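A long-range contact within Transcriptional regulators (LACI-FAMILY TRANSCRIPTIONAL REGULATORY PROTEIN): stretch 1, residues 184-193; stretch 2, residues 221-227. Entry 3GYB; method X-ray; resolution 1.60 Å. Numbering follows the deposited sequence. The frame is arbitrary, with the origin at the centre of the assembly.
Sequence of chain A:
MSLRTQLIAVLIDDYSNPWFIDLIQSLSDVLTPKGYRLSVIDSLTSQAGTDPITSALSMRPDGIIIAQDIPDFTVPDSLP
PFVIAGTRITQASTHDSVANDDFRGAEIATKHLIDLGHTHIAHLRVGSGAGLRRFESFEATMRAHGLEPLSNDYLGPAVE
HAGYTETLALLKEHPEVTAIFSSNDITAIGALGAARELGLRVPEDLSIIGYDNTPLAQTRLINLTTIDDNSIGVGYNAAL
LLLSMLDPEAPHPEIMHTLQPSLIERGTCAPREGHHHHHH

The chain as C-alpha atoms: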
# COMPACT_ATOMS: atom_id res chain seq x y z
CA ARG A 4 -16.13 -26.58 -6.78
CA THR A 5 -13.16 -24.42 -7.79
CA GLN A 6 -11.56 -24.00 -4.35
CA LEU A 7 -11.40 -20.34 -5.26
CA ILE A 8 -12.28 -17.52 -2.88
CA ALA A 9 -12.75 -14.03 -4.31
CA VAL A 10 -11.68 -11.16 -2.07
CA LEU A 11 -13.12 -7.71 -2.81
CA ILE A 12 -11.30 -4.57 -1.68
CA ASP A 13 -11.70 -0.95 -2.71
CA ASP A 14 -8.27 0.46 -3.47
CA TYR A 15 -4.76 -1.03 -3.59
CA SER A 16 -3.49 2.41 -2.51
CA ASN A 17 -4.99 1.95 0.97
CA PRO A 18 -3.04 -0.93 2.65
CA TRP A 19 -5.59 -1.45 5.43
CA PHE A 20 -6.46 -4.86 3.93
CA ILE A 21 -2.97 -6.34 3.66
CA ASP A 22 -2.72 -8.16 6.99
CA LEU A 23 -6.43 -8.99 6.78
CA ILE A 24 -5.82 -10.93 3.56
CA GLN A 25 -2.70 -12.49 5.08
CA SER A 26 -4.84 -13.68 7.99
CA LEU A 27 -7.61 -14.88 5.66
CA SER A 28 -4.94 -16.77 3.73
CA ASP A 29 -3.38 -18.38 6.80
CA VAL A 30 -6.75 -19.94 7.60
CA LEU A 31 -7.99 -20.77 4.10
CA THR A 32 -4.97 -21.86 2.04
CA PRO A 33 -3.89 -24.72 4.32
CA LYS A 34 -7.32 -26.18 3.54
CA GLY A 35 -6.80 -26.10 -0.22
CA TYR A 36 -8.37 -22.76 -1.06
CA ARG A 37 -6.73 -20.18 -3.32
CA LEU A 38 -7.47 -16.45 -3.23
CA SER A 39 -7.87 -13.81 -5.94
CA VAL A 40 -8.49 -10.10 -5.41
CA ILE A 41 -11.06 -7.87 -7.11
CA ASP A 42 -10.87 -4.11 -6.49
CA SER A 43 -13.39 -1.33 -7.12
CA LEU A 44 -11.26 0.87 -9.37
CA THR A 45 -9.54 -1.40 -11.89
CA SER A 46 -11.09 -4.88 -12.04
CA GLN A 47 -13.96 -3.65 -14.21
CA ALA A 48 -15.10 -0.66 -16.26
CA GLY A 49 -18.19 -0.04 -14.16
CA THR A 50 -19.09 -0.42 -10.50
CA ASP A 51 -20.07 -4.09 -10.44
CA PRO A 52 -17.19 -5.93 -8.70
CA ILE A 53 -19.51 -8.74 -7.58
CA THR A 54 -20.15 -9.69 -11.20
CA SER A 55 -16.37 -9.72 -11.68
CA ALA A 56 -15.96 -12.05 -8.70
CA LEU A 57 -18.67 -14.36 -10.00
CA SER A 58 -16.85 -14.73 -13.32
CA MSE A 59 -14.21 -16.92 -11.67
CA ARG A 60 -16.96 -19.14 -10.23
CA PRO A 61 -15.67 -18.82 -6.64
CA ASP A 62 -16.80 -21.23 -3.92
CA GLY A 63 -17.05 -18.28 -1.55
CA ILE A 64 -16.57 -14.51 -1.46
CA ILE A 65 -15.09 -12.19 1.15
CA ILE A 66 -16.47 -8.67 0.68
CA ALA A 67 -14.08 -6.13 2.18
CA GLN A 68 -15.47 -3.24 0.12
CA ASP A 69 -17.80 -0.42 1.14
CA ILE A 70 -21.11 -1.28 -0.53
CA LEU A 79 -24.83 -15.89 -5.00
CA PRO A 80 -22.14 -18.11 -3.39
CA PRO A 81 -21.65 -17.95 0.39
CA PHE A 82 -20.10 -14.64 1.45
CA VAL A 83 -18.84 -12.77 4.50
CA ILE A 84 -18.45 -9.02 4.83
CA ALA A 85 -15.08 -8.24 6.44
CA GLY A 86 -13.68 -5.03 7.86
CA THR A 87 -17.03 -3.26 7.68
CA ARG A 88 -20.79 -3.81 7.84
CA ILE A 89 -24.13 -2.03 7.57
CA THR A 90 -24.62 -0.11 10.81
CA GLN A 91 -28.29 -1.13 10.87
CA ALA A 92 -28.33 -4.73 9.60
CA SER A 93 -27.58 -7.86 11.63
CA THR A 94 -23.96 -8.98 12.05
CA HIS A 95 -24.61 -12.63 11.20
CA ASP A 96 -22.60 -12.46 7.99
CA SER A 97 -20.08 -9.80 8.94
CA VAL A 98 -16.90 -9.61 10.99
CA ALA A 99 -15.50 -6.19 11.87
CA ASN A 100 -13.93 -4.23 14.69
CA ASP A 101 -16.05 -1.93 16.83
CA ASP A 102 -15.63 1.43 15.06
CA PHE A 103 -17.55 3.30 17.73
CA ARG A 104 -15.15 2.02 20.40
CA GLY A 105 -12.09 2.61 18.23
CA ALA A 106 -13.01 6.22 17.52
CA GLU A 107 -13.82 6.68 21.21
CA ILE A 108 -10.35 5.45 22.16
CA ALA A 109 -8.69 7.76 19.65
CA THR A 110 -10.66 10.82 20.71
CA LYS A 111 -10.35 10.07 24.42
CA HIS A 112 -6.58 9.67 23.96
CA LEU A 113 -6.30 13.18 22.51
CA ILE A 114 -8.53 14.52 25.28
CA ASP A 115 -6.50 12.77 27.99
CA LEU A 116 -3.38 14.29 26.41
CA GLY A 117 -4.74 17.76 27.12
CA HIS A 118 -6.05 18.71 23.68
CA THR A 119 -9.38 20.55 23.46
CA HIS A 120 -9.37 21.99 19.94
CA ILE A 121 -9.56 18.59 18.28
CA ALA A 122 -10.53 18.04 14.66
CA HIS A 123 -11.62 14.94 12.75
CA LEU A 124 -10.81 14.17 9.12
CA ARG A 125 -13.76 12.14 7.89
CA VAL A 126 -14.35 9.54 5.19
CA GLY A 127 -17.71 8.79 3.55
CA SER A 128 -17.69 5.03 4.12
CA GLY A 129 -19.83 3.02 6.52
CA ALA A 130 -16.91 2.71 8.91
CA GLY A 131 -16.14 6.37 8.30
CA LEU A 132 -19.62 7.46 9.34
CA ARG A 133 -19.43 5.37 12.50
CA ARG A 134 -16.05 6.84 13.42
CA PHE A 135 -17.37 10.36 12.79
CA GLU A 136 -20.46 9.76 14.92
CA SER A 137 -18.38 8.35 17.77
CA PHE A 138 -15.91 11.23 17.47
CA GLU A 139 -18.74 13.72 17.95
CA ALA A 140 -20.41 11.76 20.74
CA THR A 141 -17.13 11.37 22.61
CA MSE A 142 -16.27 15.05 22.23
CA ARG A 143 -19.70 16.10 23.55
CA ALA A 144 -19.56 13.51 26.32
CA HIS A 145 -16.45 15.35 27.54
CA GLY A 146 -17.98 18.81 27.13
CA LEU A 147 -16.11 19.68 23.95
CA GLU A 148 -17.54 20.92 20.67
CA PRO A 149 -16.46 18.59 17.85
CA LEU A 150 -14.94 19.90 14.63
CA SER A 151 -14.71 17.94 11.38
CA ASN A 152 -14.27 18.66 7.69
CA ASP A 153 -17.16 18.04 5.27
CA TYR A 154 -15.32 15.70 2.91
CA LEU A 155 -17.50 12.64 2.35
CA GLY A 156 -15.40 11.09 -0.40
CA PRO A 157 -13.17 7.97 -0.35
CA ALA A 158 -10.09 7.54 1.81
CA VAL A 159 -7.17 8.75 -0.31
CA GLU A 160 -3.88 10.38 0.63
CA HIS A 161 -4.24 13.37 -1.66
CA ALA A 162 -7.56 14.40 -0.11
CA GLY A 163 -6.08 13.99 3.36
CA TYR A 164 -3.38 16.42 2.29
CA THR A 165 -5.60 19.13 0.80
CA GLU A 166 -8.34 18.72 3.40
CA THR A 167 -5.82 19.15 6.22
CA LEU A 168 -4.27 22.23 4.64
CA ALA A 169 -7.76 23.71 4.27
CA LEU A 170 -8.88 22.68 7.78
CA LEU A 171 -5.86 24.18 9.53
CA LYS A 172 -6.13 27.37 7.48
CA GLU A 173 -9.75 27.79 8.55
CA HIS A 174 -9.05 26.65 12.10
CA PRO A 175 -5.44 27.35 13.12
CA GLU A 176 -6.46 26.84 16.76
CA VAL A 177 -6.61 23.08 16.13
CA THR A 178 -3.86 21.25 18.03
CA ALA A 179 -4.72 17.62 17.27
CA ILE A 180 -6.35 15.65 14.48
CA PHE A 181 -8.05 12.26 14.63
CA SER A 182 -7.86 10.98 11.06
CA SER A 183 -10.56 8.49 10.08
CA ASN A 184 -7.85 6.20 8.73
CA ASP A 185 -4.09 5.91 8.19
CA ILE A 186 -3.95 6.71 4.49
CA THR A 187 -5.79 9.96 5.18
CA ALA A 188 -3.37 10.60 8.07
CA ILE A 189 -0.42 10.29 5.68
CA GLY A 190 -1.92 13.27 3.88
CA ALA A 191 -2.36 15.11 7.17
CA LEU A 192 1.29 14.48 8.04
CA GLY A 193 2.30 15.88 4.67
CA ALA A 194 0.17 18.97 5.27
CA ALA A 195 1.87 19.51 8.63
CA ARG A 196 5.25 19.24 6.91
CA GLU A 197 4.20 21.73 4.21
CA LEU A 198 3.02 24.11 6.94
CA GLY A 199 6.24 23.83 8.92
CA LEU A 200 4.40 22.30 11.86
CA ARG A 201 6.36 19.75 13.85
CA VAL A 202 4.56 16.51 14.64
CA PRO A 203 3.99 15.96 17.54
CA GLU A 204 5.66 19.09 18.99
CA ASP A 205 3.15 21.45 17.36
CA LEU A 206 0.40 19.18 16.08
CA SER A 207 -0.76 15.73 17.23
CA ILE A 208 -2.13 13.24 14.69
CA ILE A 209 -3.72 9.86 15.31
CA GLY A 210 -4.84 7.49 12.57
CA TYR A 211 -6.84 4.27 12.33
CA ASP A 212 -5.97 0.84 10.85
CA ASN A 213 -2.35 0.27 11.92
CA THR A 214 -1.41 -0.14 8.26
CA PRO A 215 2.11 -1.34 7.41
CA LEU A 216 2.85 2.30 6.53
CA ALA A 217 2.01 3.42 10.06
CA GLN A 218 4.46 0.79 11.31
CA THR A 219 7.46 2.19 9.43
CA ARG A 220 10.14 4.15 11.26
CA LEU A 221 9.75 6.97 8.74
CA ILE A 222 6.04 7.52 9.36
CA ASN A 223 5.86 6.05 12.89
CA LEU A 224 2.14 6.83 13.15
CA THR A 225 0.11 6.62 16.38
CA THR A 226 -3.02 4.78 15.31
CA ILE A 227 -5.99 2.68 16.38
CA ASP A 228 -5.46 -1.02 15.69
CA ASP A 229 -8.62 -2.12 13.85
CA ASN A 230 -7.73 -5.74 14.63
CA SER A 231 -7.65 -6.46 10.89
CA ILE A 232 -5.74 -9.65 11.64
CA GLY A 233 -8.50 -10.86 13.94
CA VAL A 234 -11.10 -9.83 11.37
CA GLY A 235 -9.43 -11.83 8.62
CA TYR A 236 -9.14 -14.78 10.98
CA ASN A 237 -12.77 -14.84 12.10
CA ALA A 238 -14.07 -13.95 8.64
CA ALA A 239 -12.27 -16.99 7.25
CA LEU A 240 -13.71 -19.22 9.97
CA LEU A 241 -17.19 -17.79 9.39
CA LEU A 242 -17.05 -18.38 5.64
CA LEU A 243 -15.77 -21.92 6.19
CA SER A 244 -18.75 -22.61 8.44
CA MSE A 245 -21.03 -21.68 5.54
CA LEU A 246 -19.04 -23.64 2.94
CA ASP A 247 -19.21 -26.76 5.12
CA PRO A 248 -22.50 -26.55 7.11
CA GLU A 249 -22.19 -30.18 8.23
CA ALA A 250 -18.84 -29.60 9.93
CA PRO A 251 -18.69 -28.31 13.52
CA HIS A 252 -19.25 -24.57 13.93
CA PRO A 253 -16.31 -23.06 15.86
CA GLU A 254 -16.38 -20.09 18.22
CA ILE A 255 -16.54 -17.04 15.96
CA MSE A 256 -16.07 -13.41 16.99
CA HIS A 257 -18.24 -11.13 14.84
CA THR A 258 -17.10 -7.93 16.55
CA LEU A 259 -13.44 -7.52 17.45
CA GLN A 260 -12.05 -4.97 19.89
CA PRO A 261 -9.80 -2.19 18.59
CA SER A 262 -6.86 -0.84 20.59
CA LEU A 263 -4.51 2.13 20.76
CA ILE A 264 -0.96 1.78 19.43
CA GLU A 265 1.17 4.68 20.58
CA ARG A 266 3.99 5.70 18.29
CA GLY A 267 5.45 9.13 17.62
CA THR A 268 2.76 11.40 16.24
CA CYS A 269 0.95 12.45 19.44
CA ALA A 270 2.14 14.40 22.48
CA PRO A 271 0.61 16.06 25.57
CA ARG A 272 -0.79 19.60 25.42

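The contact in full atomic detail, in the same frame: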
# COMPACT_ATOMS: atom_id res chain seq x y z
N ASN A 184 -8.68 7.36 9.04
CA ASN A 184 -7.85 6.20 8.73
C ASN A 184 -6.41 6.62 8.47
O ASN A 184 -6.12 7.81 8.34
CB ASN A 184 -8.41 5.44 7.53
CG ASN A 184 -8.64 6.34 6.34
OD1 ASN A 184 -7.71 6.96 5.84
ND2 ASN A 184 -9.89 6.43 5.90
N ASP A 185 -5.51 5.64 8.41
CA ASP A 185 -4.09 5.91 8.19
C ASP A 185 -3.73 6.58 6.88
O ASP A 185 -2.93 7.51 6.87
CB ASP A 185 -3.28 4.61 8.29
CG ASP A 185 -3.14 4.11 9.72
OD1 ASP A 185 -3.64 4.78 10.66
OD2 ASP A 185 -2.51 3.04 9.90
N ILE A 186 -4.31 6.12 5.77
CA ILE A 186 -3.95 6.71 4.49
C ILE A 186 -4.30 8.20 4.48
O ILE A 186 -3.55 9.01 3.94
CB ILE A 186 -4.64 5.95 3.31
CG1 ILE A 186 -4.01 6.37 1.99
CG2 ILE A 186 -6.13 6.22 3.31
CD1 ILE A 186 -2.52 6.06 1.90
N THR A 187 -5.41 8.56 5.10
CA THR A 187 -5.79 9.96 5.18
C THR A 187 -4.77 10.69 6.07
O THR A 187 -4.38 11.83 5.79
CB THR A 187 -7.21 10.11 5.74
OG1 THR A 187 -8.14 9.56 4.80
CG2 THR A 187 -7.56 11.58 5.99
N ALA A 188 -4.33 10.02 7.13
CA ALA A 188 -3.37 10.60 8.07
C ALA A 188 -2.03 10.88 7.40
O ALA A 188 -1.32 11.81 7.80
CB ALA A 188 -3.17 9.67 9.28
N ILE A 189 -1.67 10.08 6.40
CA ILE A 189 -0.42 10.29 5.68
C ILE A 189 -0.52 11.66 5.01
O ILE A 189 0.45 12.41 4.96
CB ILE A 189 -0.19 9.21 4.59
CG1 ILE A 189 -0.12 7.83 5.24
CG2 ILE A 189 1.09 9.50 3.83
CD1 ILE A 189 0.90 7.72 6.34
N GLY A 190 -1.71 11.98 4.50
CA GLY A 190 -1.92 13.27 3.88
C GLY A 190 -1.83 14.38 4.92
O GLY A 190 -1.24 15.44 4.68
N ALA A 191 -2.40 14.13 6.09
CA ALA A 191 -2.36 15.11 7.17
C ALA A 191 -0.92 15.38 7.60
O ALA A 191 -0.55 16.52 7.87
CB ALA A 191 -3.18 14.61 8.36
N LEU A 192 -0.11 14.32 7.66
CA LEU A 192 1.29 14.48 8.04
C LEU A 192 2.03 15.31 6.99
O LEU A 192 2.90 16.10 7.32
CB LEU A 192 1.97 13.11 8.19
CG LEU A 192 1.55 12.31 9.42
CD1 LEU A 192 1.99 10.85 9.28
CD2 LEU A 192 2.14 12.94 10.68
N GLY A 193 1.67 15.12 5.73
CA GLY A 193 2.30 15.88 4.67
C GLY A 193 1.91 17.35 4.77
O GLY A 193 2.72 18.24 4.54
N LEU A 221 9.91 5.67 9.38
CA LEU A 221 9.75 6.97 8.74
C LEU A 221 8.45 7.67 9.13
O LEU A 221 8.44 8.85 9.48
CB LEU A 221 9.81 6.83 7.22
CG LEU A 221 9.63 8.14 6.45
CD1 LEU A 221 10.82 9.06 6.76
CD2 LEU A 221 9.55 7.86 4.95
N ILE A 222 7.34 6.94 9.05
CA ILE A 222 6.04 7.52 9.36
C ILE A 222 5.75 7.42 10.86
O ILE A 222 5.29 8.40 11.46
CB ILE A 222 4.97 6.82 8.51
CG1 ILE A 222 5.31 7.01 7.03
CG2 ILE A 222 3.59 7.39 8.83
CD1 ILE A 222 4.38 6.29 6.07
N ASN A 223 6.02 6.26 11.45
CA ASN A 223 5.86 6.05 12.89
C ASN A 223 4.58 6.69 13.43
O ASN A 223 4.61 7.48 14.37
CB ASN A 223 7.08 6.66 13.59
CG ASN A 223 7.27 6.15 15.00
OD1 ASN A 223 7.05 4.98 15.28
ND2 ASN A 223 7.69 7.03 15.90
N LEU A 224 3.46 6.29 12.84
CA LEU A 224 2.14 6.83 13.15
C LEU A 224 1.36 6.23 14.33
O LEU A 224 1.12 5.02 14.37
CB LEU A 224 1.27 6.71 11.89
CG LEU A 224 0.29 7.75 11.35
CD1 LEU A 224 -0.79 6.99 10.59
CD2 LEU A 224 -0.33 8.61 12.43
N THR A 225 0.94 7.08 15.26
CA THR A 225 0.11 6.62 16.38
C THR A 225 -1.22 6.33 15.70
O THR A 225 -1.72 7.15 14.93
CB THR A 225 -0.03 7.73 17.43
OG1 THR A 225 1.24 7.93 18.06
CG2 THR A 225 -1.07 7.36 18.49
N THR A 226 -1.80 5.18 15.99
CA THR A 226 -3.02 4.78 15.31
C THR A 226 -3.85 3.79 16.13
O THR A 226 -3.38 3.22 17.11
CB THR A 226 -2.62 4.11 13.96
OG1 THR A 226 -3.78 3.71 13.23
CG2 THR A 226 -1.76 2.88 14.24
N ILE A 227 -5.10 3.62 15.72
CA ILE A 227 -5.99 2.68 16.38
C ILE A 227 -5.91 1.36 15.61
O ILE A 227 -6.16 1.31 14.41
CB ILE A 227 -7.46 3.16 16.34
CG1 ILE A 227 -7.60 4.48 17.11
CG2 ILE A 227 -8.38 2.07 16.89
CD1 ILE A 227 -7.14 4.42 18.56

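What shape does the helix offer to the second stretch? Residues 185-193 are the opening part of a helix that runs on beyond the stretch, and four of them, Asp185, Ala188, Ile189 and Leu192, lie one helical turn or a partial turn apart and so make up a single contacting face. Relief along this face is uneven. Ala188 contributes only a methyl group, while Ile189 and Leu192 reach out beyond it, which leaves a shallow dip beside the longer side chains. Ile186, whose CA-to-CB bond points away, takes no part, and neither do Thr187, Gly190 and Ala191.

Which side chain fills the dip? Leu224 does, and it is the residue with the most surface covered here. Leu224 CD1 lies 3.8 Å from Ala188 CB, a van der Waals approach that the small alanine permits. The same methyl is bordered by the acid at the start of the helix, with Leu224 CD1 3.6 Å from Asp185 OD1, while further along the helix Leu192 CD1 comes within 4.1 Å of Leu224 CG. Leu224 thus spans the helix face from Asp185 to Leu192, and its chi1 of -139° falls between the usual wells.

How does Ile222 fit beside it? Its CG2 methyl is a small knob that meets two helix side chains at once: Ile222 CG2 is 3.7 Å from Ile189 CD1 and 3.8 Å from Leu192 CD1. The CA-to-CB bond of Ile189 points sideways, but chi1 and chi2 both in the m well bring its CD1 to the knob. Leu192 points toward the second stretch, and its CD1 touches both Ile222 and Leu224, tying the two apolar patches together. Between them, Asn223 turns away; its phi/psi of 42/56° lies in the left-handed region, and Ile222 and Leu224 on either side of it in sequence both point toward the helix.

What holds the polar end of the contact? Thr226 OG1 donates a hydrogen bond to Asp185 OD1 at 2.8 Å, the one hydrogen bond between the stretches. Asp185 also leaves the backbone sideways, yet its m rotamer brings the carboxylate to the threonine, whose own CA-to-CB bond points toward the helix. Both residues are buried, so the bond pairs polar groups at the edge of an otherwise apolar packing. Just before the helix, Asn184 points away from the second stretch and serves as the N-cap: its OD1 accepts from Thr187 N at 2.9 Å and from Thr187 OG1 at 2.8 Å.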